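Long-range contacts in DotI (Legionella pneumophila, PDB 3WZ4), which forms part of an inner-membrane complex essential for type IVB secretion, the chain here being the protein's periplasmic domain: residues D7-L11 / P76-K81; F22-F26 / K65-A70; W45-L49 / I131-V135; Q93-V98 / Q109-V113. Numbering follows the deposited sequence.

How the contacts relate
All four contacts lie within one antiparallel sheet or tie a helix to it. Contact 4 pairs two of its inner strands, 87-101 and 106-119, by regular backbone hydrogen bonds, with one face largely buried. Contact 2, also partly buried, adds the short edge strand 24-25 to strand 67-84, with looser pairing and more use of aromatic rings. Contacts 1 and 3 are surface contacts. Contact 1 lies on the same strand 67-84, about 26 Å from contact 2 between centres. It uses a salt bridge and aliphatic packing at a helix start. Contact 3 joins helix 42-54 to the other edge strand, 129-138, through a glutamine side chain and a phenylalanine pair. Contact 4 touches each of the other three.

Contact 1: residues D7-L11 / P76-K81; sequences DSAVL and PIILQK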
loop_
_atom_site.group_PDB
_atom_site.type_symbol
_atom_site.label_atom_id
_atom_site.label_comp_id
_atom_site.label_asym_id
_atom_site.label_seq_id
_atom_site.Cartn_x
_atom_site.Cartn_y
_atom_site.Cartn_z
ATOM N N ASP A 7 -1.443 -18.380 0.527
ATOM C CA ASP A 7 -0.244 -17.552 0.502
ATOM C C ASP A 7 -0.155 -16.786 -0.818
ATOM O O ASP A 7 0.075 -15.575 -0.830
ATOM C CB ASP A 7 1.006 -18.408 0.703
ATOM C CG ASP A 7 1.317 -18.661 2.169
ATOM O OD1 ASP A 7 0.464 -18.362 3.034
ATOM O OD2 ASP A 7 2.419 -19.165 2.458
ATOM N N SER A 8 -0.347 -17.497 -1.924
ATOM C CA SER A 8 -0.250 -16.899 -3.252
ATOM C C SER A 8 -1.322 -15.840 -3.458
ATOM O O SER A 8 -1.070 -14.804 -4.074
ATOM C CB SER A 8 -0.360 -17.972 -4.336
ATOM O OG SER A 8 -1.650 -18.553 -4.340
ATOM N N ALA A 9 -2.518 -16.099 -2.940
ATOM C CA ALA A 9 -3.608 -15.135 -3.032
ATOM C C ALA A 9 -3.290 -13.868 -2.247
ATOM O O ALA A 9 -3.485 -12.756 -2.740
ATOM C CB ALA A 9 -4.902 -15.750 -2.534
ATOM N N VAL A 10 -2.808 -14.044 -1.021
ATOM C CA VAL A 10 -2.441 -12.917 -0.171
ATOM C C VAL A 10 -1.344 -12.075 -0.823
ATOM O O VAL A 10 -1.353 -10.850 -0.731
ATOM C CB VAL A 10 -1.969 -13.389 1.217
ATOM C CG1 VAL A 10 -1.383 -12.228 2.003
ATOM C CG2 VAL A 10 -3.117 -14.044 1.980
ATOM N N LEU A 11 -0.403 -12.739 -1.485
ATOM C CA LEU A 11 0.677 -12.037 -2.174
ATOM C C LEU A 11 0.159 -11.171 -3.325
ATOM O O LEU A 11 0.441 -9.976 -3.382
ATOM C CB LEU A 11 1.733 -13.025 -2.668
ATOM C CG LEU A 11 2.635 -13.613 -1.581
ATOM C CD1 LEU A 11 3.245 -14.933 -2.020
ATOM C CD2 LEU A 11 3.717 -12.624 -1.190
ATOM N N PRO A 76 6.595 -10.135 -4.851
ATOM C CA PRO A 76 6.417 -9.982 -3.405
ATOM C C PRO A 76 6.757 -11.281 -2.690
ATOM O O PRO A 76 6.502 -12.359 -3.228
ATOM C CB PRO A 76 4.924 -9.676 -3.269
ATOM C CG PRO A 76 4.303 -10.293 -4.473
ATOM C CD PRO A 76 5.310 -10.116 -5.573
ATOM N N ILE A 77 7.331 -11.178 -1.497
ATOM C CA ILE A 77 7.697 -12.362 -0.732
ATOM C C ILE A 77 7.129 -12.311 0.681
ATOM O O ILE A 77 6.974 -11.238 1.262
ATOM C CB ILE A 77 9.230 -12.530 -0.640
ATOM C CG1 ILE A 77 9.854 -11.332 0.076
ATOM C CG2 ILE A 77 9.839 -12.709 -2.027
ATOM C CD1 ILE A 77 11.368 -11.389 0.151
ATOM N N ILE A 78 6.806 -13.479 1.223
ATOM C CA ILE A 78 6.395 -13.578 2.614
ATOM C C ILE A 78 7.636 -13.730 3.482
ATOM O O ILE A 78 8.327 -14.743 3.409
ATOM C CB ILE A 78 5.458 -14.774 2.839
ATOM C CG1 ILE A 78 4.157 -14.576 2.058
ATOM C CG2 ILE A 78 5.168 -14.965 4.325
ATOM C CD1 ILE A 78 3.284 -15.806 2.013
ATOM N N LEU A 79 7.929 -12.708 4.280
ATOM C CA LEU A 79 9.067 -12.748 5.189
ATOM C C LEU A 79 8.764 -13.673 6.359
ATOM O O LEU A 79 9.649 -14.356 6.877
ATOM C CB LEU A 79 9.386 -11.346 5.714
ATOM C CG LEU A 79 9.751 -10.264 4.694
ATOM C CD1 LEU A 79 9.952 -8.933 5.395
ATOM C CD2 LEU A 79 10.999 -10.649 3.904
ATOM N N GLN A 80 7.501 -13.687 6.771
ATOM C CA GLN A 80 7.084 -14.462 7.928
ATOM C C GLN A 80 5.563 -14.516 7.994
ATOM O O GLN A 80 4.885 -13.562 7.616
ATOM C CB GLN A 80 7.644 -13.837 9.206
ATOM C CG GLN A 80 7.359 -14.628 10.465
ATOM C CD GLN A 80 8.150 -14.127 11.659
ATOM O OE1 GLN A 80 8.285 -12.921 11.868
ATOM N NE2 GLN A 80 8.685 -15.055 12.445
ATOM N N LYS A 81 5.032 -15.640 8.463
ATOM C CA LYS A 81 3.596 -15.779 8.658
ATOM C C LYS A 81 3.304 -16.504 9.964
ATOM O O LYS A 81 4.174 -17.176 10.517
ATOM C CB LYS A 81 2.945 -16.505 7.475
ATOM C CG LYS A 81 3.503 -17.896 7.199
ATOM C CD LYS A 81 2.840 -18.523 5.974
ATOM C CE LYS A 81 3.361 -19.929 5.716
ATOM N NZ LYS A 81 2.625 -20.596 4.607
#
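Residues 7-11 form the first turn of helix 7-21, closed by the bond from Leu11 N to Asp7 O at 2.9 Å. Residues 76-81 are extended but turn a corner at Leu79, within strand 67-84. The backbones come nearest at Leu11 and Pro76, with CA atoms 6.2 Å apart. Asp7 and Leu11, one turn apart, both direct their CA-to-CB bonds toward the strand. Leu11 CD2 lies 3.8 Å from Pro76 CB and 3.8 Å from Ile78 CG1. The contact thus packs the start of the N-terminal helix on the curved sheet, consistent with the NTF2-like fold expected from the family's clan. Ile78 CD1 also reaches Asp7 CG at 3.5 Å, so the carboxylate sits beside an aliphatic group. Beyond the corner, the Lys81 side chain, trans beyond chi1, reaches across to the helix. Its NZ makes a salt bridge with Asp7 OD2 at 2.6 Å. The other carboxylate oxygen, Asp7 OD1, is hydrogen-bonded to Trp90 NE1 from strand 87-101.

Contact 2: residues F22-F26 / K65-A70; sequences FTYNF and KLVVSA
Lys65 has positive phi (49°) and is the C-prime residue of a Schellman motif ending helix 57-63. Phe26, with chi1 p (66°), sets its ring face against Lys65 CB, 3.5 Å from the centroid, a CH-pi contact. The chain then runs extended through 67-70, antiparallel to 22-26, with end-to-end directions 166° apart. Asn25 faces Val67 as a non-hydrogen-bonded pair, CA atoms 4.2 Å apart. Tyr24 lies opposite Val68, CA atoms 5.1 Å apart, in a looser pairing. Val68 N donates a hydrogen bond to Tyr24 O at 2.6 Å, Tyr24 N to Val68 O at 3.1 Å and Phe26 N to Leu66 O at 3.1 Å. Tyr24 has chi1 p, and its ring takes Val68 CG2 over one face, 3.9 Å from the centroid. Phe22 CB meets Ala70 CB at 3.7 Å. A water joins Thr23 OG1 (2.7 Å) to Ala70 N (3.0 Å); Thr23 OG1 also bonds Ile19 O. This is a short, weakly bonded edge strand added to strand 67-84 of an antiparallel sheet.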
loop_
_atom_site.group_PDB
_atom_site.type_symbol
_atom_site.label_atom_id
_atom_site.label_comp_id
_atom_site.label_asym_id
_atom_site.label_seq_id
_atom_site.Cartn_x
_atom_site.Cartn_y
_atom_site.Cartn_z
ATOM N N PHE A 22 0.462 3.981 -4.650
ATOM C CA PHE A 22 1.310 4.886 -5.415
ATOM C C PHE A 22 0.735 5.165 -6.798
ATOM O O PHE A 22 1.474 5.385 -7.759
ATOM C CB PHE A 22 2.731 4.330 -5.525
ATOM C CG PHE A 22 3.483 4.353 -4.227
ATOM C CD1 PHE A 22 4.189 5.481 -3.843
ATOM C CD2 PHE A 22 3.472 3.256 -3.383
ATOM C CE1 PHE A 22 4.878 5.513 -2.646
ATOM C CE2 PHE A 22 4.163 3.280 -2.184
ATOM C CZ PHE A 22 4.866 4.409 -1.817
ATOM N N THR A 23 -0.591 5.154 -6.892
ATOM C CA THR A 23 -1.268 5.425 -8.154
ATOM C C THR A 23 -2.322 6.511 -7.958
ATOM O O THR A 23 -3.483 6.217 -7.683
ATOM C CB THR A 23 -1.925 4.147 -8.728
ATOM O OG1 THR A 23 -0.941 3.112 -8.837
ATOM C CG2 THR A 23 -2.523 4.416 -10.105
ATOM N N TYR A 24 -1.903 7.766 -8.090
ATOM C CA TYR A 24 -2.794 8.906 -7.903
ATOM C C TYR A 24 -2.189 10.161 -8.529
ATOM O O TYR A 24 -1.087 10.116 -9.076
ATOM C CB TYR A 24 -3.061 9.138 -6.415
ATOM C CG TYR A 24 -1.850 9.611 -5.641
ATOM C CD1 TYR A 24 -0.920 8.708 -5.142
ATOM C CD2 TYR A 24 -1.636 10.963 -5.407
ATOM C CE1 TYR A 24 0.191 9.139 -4.432
ATOM C CE2 TYR A 24 -0.527 11.404 -4.701
ATOM C CZ TYR A 24 0.380 10.491 -4.216
ATOM O OH TYR A 24 1.483 10.927 -3.512
ATOM N N ASN A 25 -2.909 11.276 -8.453
ATOM C CA ASN A 25 -2.426 12.529 -9.033
ATOM C C ASN A 25 -3.034 13.767 -8.380
ATOM O O ASN A 25 -3.905 13.658 -7.515
ATOM C CB ASN A 25 -2.666 12.560 -10.545
ATOM C CG ASN A 25 -4.130 12.404 -10.907
ATOM O OD1 ASN A 25 -4.938 13.299 -10.662
ATOM N ND2 ASN A 25 -4.477 11.266 -11.501
ATOM N N PHE A 26 -2.575 14.942 -8.809
ATOM C CA PHE A 26 -2.986 16.206 -8.196
ATOM C C PHE A 26 -4.490 16.461 -8.294
ATOM O O PHE A 26 -5.041 17.262 -7.543
ATOM C CB PHE A 26 -2.186 17.392 -8.767
ATOM C CG PHE A 26 -2.450 17.676 -10.223
ATOM C CD1 PHE A 26 -1.863 16.907 -11.214
ATOM C CD2 PHE A 26 -3.272 18.727 -10.600
ATOM C CE1 PHE A 26 -2.100 17.170 -12.552
ATOM C CE2 PHE A 26 -3.511 18.997 -11.940
ATOM C CZ PHE A 26 -2.925 18.216 -12.917
ATOM N N LYS A 65 1.738 19.553 -9.406
ATOM C CA LYS A 65 0.701 18.954 -10.239
ATOM C C LYS A 65 1.213 17.734 -10.999
ATOM O O LYS A 65 1.287 17.735 -12.231
ATOM C CB LYS A 65 0.119 19.995 -11.196
ATOM C CG LYS A 65 -0.451 21.205 -10.477
ATOM C CD LYS A 65 -1.257 22.091 -11.406
ATOM C CE LYS A 65 -1.991 23.165 -10.616
ATOM N NZ LYS A 65 -2.903 23.974 -11.471
ATOM N N LEU A 66 1.556 16.693 -10.249
ATOM C CA LEU A 66 2.148 15.490 -10.824
ATOM C C LEU A 66 1.159 14.336 -10.921
ATOM O O LEU A 66 0.082 14.363 -10.327
ATOM C CB LEU A 66 3.338 15.040 -9.978
ATOM C CG LEU A 66 4.371 16.108 -9.624
ATOM C CD1 LEU A 66 5.296 15.589 -8.543
ATOM C CD2 LEU A 66 5.150 16.547 -10.856
ATOM N N VAL A 67 1.549 13.320 -11.680
ATOM C CA VAL A 67 0.822 12.064 -11.720
ATOM C C VAL A 67 1.739 10.989 -11.162
ATOM O O VAL A 67 2.863 10.817 -11.636
ATOM C CB VAL A 67 0.417 11.689 -13.156
ATOM C CG1 VAL A 67 -0.160 10.282 -13.193
ATOM C CG2 VAL A 67 -0.580 12.699 -13.712
ATOM N N VAL A 68 1.272 10.279 -10.144
ATOM C CA VAL A 68 2.078 9.236 -9.525
ATOM C C VAL A 68 1.680 7.850 -10.019
ATOM O O VAL A 68 0.498 7.518 -10.086
ATOM C CB VAL A 68 1.970 9.278 -7.992
ATOM C CG1 VAL A 68 3.003 8.354 -7.368
ATOM C CG2 VAL A 68 2.160 10.700 -7.495
ATOM N N SER A 69 2.680 7.048 -10.369
ATOM C CA SER A 69 2.456 5.672 -10.790
ATOM C C SER A 69 3.556 4.786 -10.227
ATOM O O SER A 69 4.542 5.283 -9.682
ATOM C CB SER A 69 2.425 5.570 -12.317
ATOM O OG SER A 69 3.684 5.905 -12.877
ATOM N N ALA A 70 3.386 3.476 -10.354
ATOM C CA ALA A 70 4.380 2.535 -9.850
ATOM C C ALA A 70 4.248 1.158 -10.485
ATOM O O ALA A 70 3.173 0.767 -10.937
ATOM C CB ALA A 70 4.291 2.429 -8.333
HETATM O O HOH W 1 0.550 2.883 -11.030
#

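Contact 3: residues W45-L49 / I131-V135; sequences WDQFL and ISQFV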
loop_
_atom_site.group_PDB
_atom_site.type_symbol
_atom_site.label_atom_id
_atom_site.label_comp_id
_atom_site.label_asym_id
_atom_site.label_seq_id
_atom_site.Cartn_x
_atom_site.Cartn_y
_atom_site.Cartn_z
ATOM N N TRP A 45 -5.504 1.637 8.775
ATOM C CA TRP A 45 -5.954 2.865 8.127
ATOM C C TRP A 45 -5.451 4.096 8.877
ATOM O O TRP A 45 -5.055 5.086 8.266
ATOM C CB TRP A 45 -7.482 2.876 8.023
ATOM C CG TRP A 45 -8.055 4.063 7.301
ATOM C CD1 TRP A 45 -8.942 4.977 7.799
ATOM C CD2 TRP A 45 -7.787 4.462 5.950
ATOM N NE1 TRP A 45 -9.240 5.917 6.843
ATOM C CE2 TRP A 45 -8.543 5.625 5.700
ATOM C CE3 TRP A 45 -6.978 3.951 4.931
ATOM C CZ2 TRP A 45 -8.516 6.282 4.471
ATOM C CZ3 TRP A 45 -6.953 4.605 3.713
ATOM C CH2 TRP A 45 -7.718 5.759 3.494
ATOM N N ASP A 46 -5.458 4.026 10.205
ATOM C CA ASP A 46 -4.940 5.118 11.024
ATOM C C ASP A 46 -3.449 5.338 10.776
ATOM O O ASP A 46 -2.997 6.472 10.620
ATOM C CB ASP A 46 -5.186 4.844 12.509
ATOM C CG ASP A 46 -6.650 4.955 12.887
ATOM O OD1 ASP A 46 -7.417 5.595 12.135
ATOM O OD2 ASP A 46 -7.034 4.412 13.944
ATOM N N GLN A 47 -2.692 4.246 10.742
ATOM C CA GLN A 47 -1.251 4.317 10.534
ATOM C C GLN A 47 -0.922 4.798 9.124
ATOM O O GLN A 47 -0.009 5.600 8.925
ATOM C CB GLN A 47 -0.607 2.956 10.811
ATOM C CG GLN A 47 0.910 2.938 10.703
ATOM C CD GLN A 47 1.393 2.477 9.342
ATOM O OE1 GLN A 47 0.735 1.680 8.672
ATOM N NE2 GLN A 47 2.547 2.981 8.925
ATOM N N PHE A 48 -1.672 4.306 8.144
ATOM C CA PHE A 48 -1.469 4.712 6.759
ATOM C C PHE A 48 -1.763 6.197 6.579
ATOM O O PHE A 48 -1.017 6.905 5.904
ATOM C CB PHE A 48 -2.345 3.876 5.822
ATOM C CG PHE A 48 -2.233 4.261 4.374
ATOM C CD1 PHE A 48 -1.124 3.898 3.630
ATOM C CD2 PHE A 48 -3.245 4.975 3.754
ATOM C CE1 PHE A 48 -1.024 4.247 2.294
ATOM C CE2 PHE A 48 -3.148 5.327 2.420
ATOM C CZ PHE A 48 -2.035 4.962 1.690
ATOM N N LEU A 49 -2.850 6.667 7.185
ATOM C CA LEU A 49 -3.186 8.087 7.141
ATOM C C LEU A 49 -2.115 8.930 7.828
ATOM O O LEU A 49 -1.752 9.999 7.343
ATOM C CB LEU A 49 -4.550 8.348 7.785
ATOM C CG LEU A 49 -5.777 7.970 6.950
ATOM C CD1 LEU A 49 -7.054 8.219 7.730
ATOM C CD2 LEU A 49 -5.788 8.743 5.641
ATOM N N ILE A 131 -4.605 -4.674 5.648
ATOM C CA ILE A 131 -3.272 -4.230 6.038
ATOM C C ILE A 131 -3.304 -3.525 7.389
ATOM O O ILE A 131 -4.064 -2.575 7.581
ATOM C CB ILE A 131 -2.679 -3.282 4.984
ATOM C CG1 ILE A 131 -2.487 -4.023 3.656
ATOM C CG2 ILE A 131 -1.364 -2.687 5.474
ATOM C CD1 ILE A 131 -2.181 -3.112 2.486
ATOM N N SER A 132 -2.483 -4.001 8.324
ATOM C CA SER A 132 -2.380 -3.392 9.649
ATOM C C SER A 132 -1.196 -2.432 9.741
ATOM O O SER A 132 -1.199 -1.501 10.543
ATOM C CB SER A 132 -2.268 -4.466 10.734
ATOM O OG SER A 132 -3.525 -5.079 10.968
ATOM N N GLN A 133 -0.181 -2.665 8.918
ATOM C CA GLN A 133 0.970 -1.776 8.879
ATOM C C GLN A 133 1.504 -1.653 7.464
ATOM O O GLN A 133 1.658 -2.646 6.756
ATOM C CB GLN A 133 2.078 -2.253 9.821
ATOM C CG GLN A 133 3.228 -1.263 9.940
ATOM C CD GLN A 133 4.315 -1.727 10.889
ATOM O OE1 GLN A 133 4.802 -2.852 10.790
ATOM N NE2 GLN A 133 4.704 -0.856 11.815
ATOM N N PHE A 134 1.782 -0.418 7.064
ATOM C CA PHE A 134 2.269 -0.117 5.731
ATOM C C PHE A 134 3.558 0.689 5.868
ATOM O O PHE A 134 3.533 1.848 6.277
ATOM C CB PHE A 134 1.216 0.689 4.971
ATOM C CG PHE A 134 1.442 0.748 3.487
ATOM C CD1 PHE A 134 2.292 1.695 2.937
ATOM C CD2 PHE A 134 0.791 -0.134 2.638
ATOM C CE1 PHE A 134 2.491 1.758 1.571
ATOM C CE2 PHE A 134 0.989 -0.076 1.270
ATOM C CZ PHE A 134 1.838 0.870 0.736
ATOM N N VAL A 135 4.685 0.070 5.541
ATOM C CA VAL A 135 5.974 0.732 5.695
ATOM C C VAL A 135 6.712 0.863 4.368
ATOM O O VAL A 135 6.857 -0.110 3.626
ATOM C CB VAL A 135 6.863 0.008 6.716
ATOM C CG1 VAL A 135 8.243 0.641 6.762
ATOM C CG2 VAL A 135 6.211 0.032 8.095
#
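The side-chain amide of Gln47, on helix 42-54, binds both backbone polar groups of Phe134. Phe134 N donates to Gln47 OE1 at 2.8 Å, and Gln47 NE2 donates to Phe134 O at 3.0 Å. Both bonds have good geometry. The amide thus pairs with the outer edge of strand 129-138, an edge strand of the antiparallel sheet, and holds the helix against it. Next along helix 42-54, Phe48 turns its ring edge to the face of the Phe134 ring. This is a T-shaped pair, with centroids 5.4 Å apart and planes at 79°; Phe48 CD1 is 4.1 Å from Phe134 CG. The axes of helix 45-49 and strand 133-135 approach to 7.5 Å, with N-to-C directions 24° apart. Ser132 and Gln133 form a classic beta bulge opposite Leu116, where the strand turns a corner. Phe40 stacks on Phe48 and also touches Phe134. Beyond, Phe134 packs on Val113 and Met115 of strand 106-119 and on Ala21 of helix 7-21.

Contact 4: residues Q93-V98 / Q109-V113; sequences QMPILV and QNNVV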
loop_
_atom_site.group_PDB
_atom_site.type_symbol
_atom_site.label_atom_id
_atom_site.label_comp_id
_atom_site.label_asym_id
_atom_site.label_seq_id
_atom_site.Cartn_x
_atom_site.Cartn_y
_atom_site.Cartn_z
ATOM N N GLN A 93 6.722 -8.337 1.696
ATOM C CA GLN A 93 7.635 -7.309 1.226
ATOM C C GLN A 93 7.746 -7.324 -0.294
ATOM O O GLN A 93 7.796 -8.389 -0.911
ATOM C CB GLN A 93 9.013 -7.506 1.854
ATOM C CG GLN A 93 10.006 -6.413 1.517
ATOM C CD GLN A 93 11.293 -6.541 2.303
ATOM O OE1 GLN A 93 11.381 -6.089 3.445
ATOM N NE2 GLN A 93 12.296 -7.172 1.700
HETATM N N MSE A 94 7.779 -6.137 -0.892
HETATM C CA MSE A 94 7.894 -6.014 -2.340
HETATM C C MSE A 94 8.579 -4.709 -2.719
HETATM O O MSE A 94 8.213 -3.646 -2.222
HETATM C CB MSE A 94 6.515 -6.089 -3.005
HETATM C CG MSE A 94 6.569 -6.313 -4.514
HETATM SE SE MSE A 94 4.810 -6.376 -5.363
HETATM C CE MSE A 94 4.344 -4.490 -5.194
ATOM N N PRO A 95 9.588 -4.789 -3.597
ATOM C CA PRO A 95 10.262 -3.598 -4.117
ATOM C C PRO A 95 9.490 -3.011 -5.297
ATOM O O PRO A 95 8.914 -3.757 -6.086
ATOM C CB PRO A 95 11.605 -4.150 -4.592
ATOM C CG PRO A 95 11.281 -5.538 -5.037
ATOM C CD PRO A 95 10.184 -6.032 -4.117
ATOM N N ILE A 96 9.480 -1.690 -5.414
ATOM C CA ILE A 96 8.744 -1.035 -6.488
ATOM C C ILE A 96 9.527 0.128 -7.082
ATOM O O ILE A 96 10.443 0.661 -6.453
ATOM C CB ILE A 96 7.376 -0.500 -5.995
ATOM C CG1 ILE A 96 7.577 0.576 -4.925
ATOM C CG2 ILE A 96 6.514 -1.630 -5.464
ATOM C CD1 ILE A 96 6.282 1.148 -4.380
ATOM N N LEU A 97 9.158 0.513 -8.298
ATOM C CA LEU A 97 9.699 1.714 -8.919
ATOM C C LEU A 97 8.597 2.761 -9.038
ATOM O O LEU A 97 7.668 2.604 -9.826
ATOM C CB LEU A 97 10.276 1.403 -10.300
ATOM C CG LEU A 97 10.888 2.604 -11.027
ATOM C CD1 LEU A 97 12.078 3.146 -10.244
ATOM C CD2 LEU A 97 11.287 2.240 -12.453
ATOM N N VAL A 98 8.701 3.827 -8.252
ATOM C CA VAL A 98 7.685 4.870 -8.252
ATOM C C VAL A 98 8.080 6.002 -9.195
ATOM O O VAL A 98 9.245 6.396 -9.248
ATOM C CB VAL A 98 7.454 5.436 -6.834
ATOM C CG1 VAL A 98 6.334 6.458 -6.844
ATOM C CG2 VAL A 98 7.137 4.311 -5.857
ATOM N N GLN A 109 11.793 6.719 -8.015
ATOM C CA GLN A 109 12.323 6.202 -6.759
ATOM C C GLN A 109 12.205 4.684 -6.688
ATOM O O GLN A 109 11.146 4.123 -6.975
ATOM C CB GLN A 109 11.570 6.797 -5.568
ATOM C CG GLN A 109 11.771 8.282 -5.346
ATOM C CD GLN A 109 11.014 8.783 -4.127
ATOM O OE1 GLN A 109 10.058 8.151 -3.673
ATOM N NE2 GLN A 109 11.443 9.917 -3.587
ATOM N N ASN A 110 13.290 4.021 -6.304
ATOM C CA ASN A 110 13.225 2.608 -5.963
ATOM C C ASN A 110 12.897 2.464 -4.488
ATOM O O ASN A 110 13.704 2.815 -3.628
ATOM C CB ASN A 110 14.540 1.894 -6.279
ATOM C CG ASN A 110 14.839 1.848 -7.763
ATOM O OD1 ASN A 110 14.178 1.137 -8.521
ATOM N ND2 ASN A 110 15.846 2.602 -8.186
ATOM N N ASN A 111 11.705 1.958 -4.196
ATOM C CA ASN A 111 11.280 1.775 -2.815
ATOM C C ASN A 111 11.008 0.315 -2.489
ATOM O O ASN A 111 10.760 -0.498 -3.379
ATOM C CB ASN A 111 10.031 2.612 -2.517
ATOM C CG ASN A 111 10.309 4.103 -2.530
ATOM O OD1 ASN A 111 11.337 4.559 -2.031
ATOM N ND2 ASN A 111 9.389 4.872 -3.104
ATOM N N VAL A 112 11.064 -0.010 -1.204
ATOM C CA VAL A 112 10.636 -1.315 -0.731
ATOM C C VAL A 112 9.438 -1.135 0.190
ATOM O O VAL A 112 9.504 -0.392 1.168
ATOM C CB VAL A 112 11.753 -2.040 0.031
ATOM C CG1 VAL A 112 11.343 -3.475 0.322
ATOM C CG2 VAL A 112 13.034 -2.009 -0.776
ATOM N N VAL A 113 8.338 -1.800 -0.140
ATOM C CA VAL A 113 7.141 -1.741 0.688
ATOM C C VAL A 113 7.071 -2.973 1.584
ATOM O O VAL A 113 7.232 -4.104 1.122
ATOM C CB VAL A 113 5.862 -1.660 -0.167
ATOM C CG1 VAL A 113 4.631 -1.625 0.721
ATOM C CG2 VAL A 113 5.903 -0.439 -1.077
HETATM O O HOH W 2 12.669 -1.180 -7.038
#
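Gln93 opens the pairing with its CG 3.4 Å from Val112 CG1. Selenomethionine Met94 forms a hydrogen-bonded pair with Val113: Met94 N to Val113 O is 2.9 Å, and Val113 N to Met94 O is 2.8 Å. Pro95, lacking an NH, falls at a non-hydrogen-bonded position opposite Val112, so no bond across this pair is lost. Ile96 pairs with Asn111: Ile96 N to Asn111 O is 2.7 Å, and Asn111 N to Ile96 O is 2.9 Å. Ile96 CD1 meets Val113 CG2 at 3.7 Å. Leu97 faces Asn110, with Leu97 CD1 3.4 Å from Asn110 OD1. Val98 closes the run with Gln109, Val98 N to Gln109 O and Gln109 N to Val98 O both being 2.8 Å. Met94, Ile96, Val98 and Val113 are buried on one face, which Asn111 and exposed Gln109 continue. Met94 meets helix 7-21 there, and Phe22 covers Ile96 and Val98. Strands 87-101 and 106-119 form a regular antiparallel beta hairpin that includes the sheet's middle strand, consistent with an NTF2-like fold.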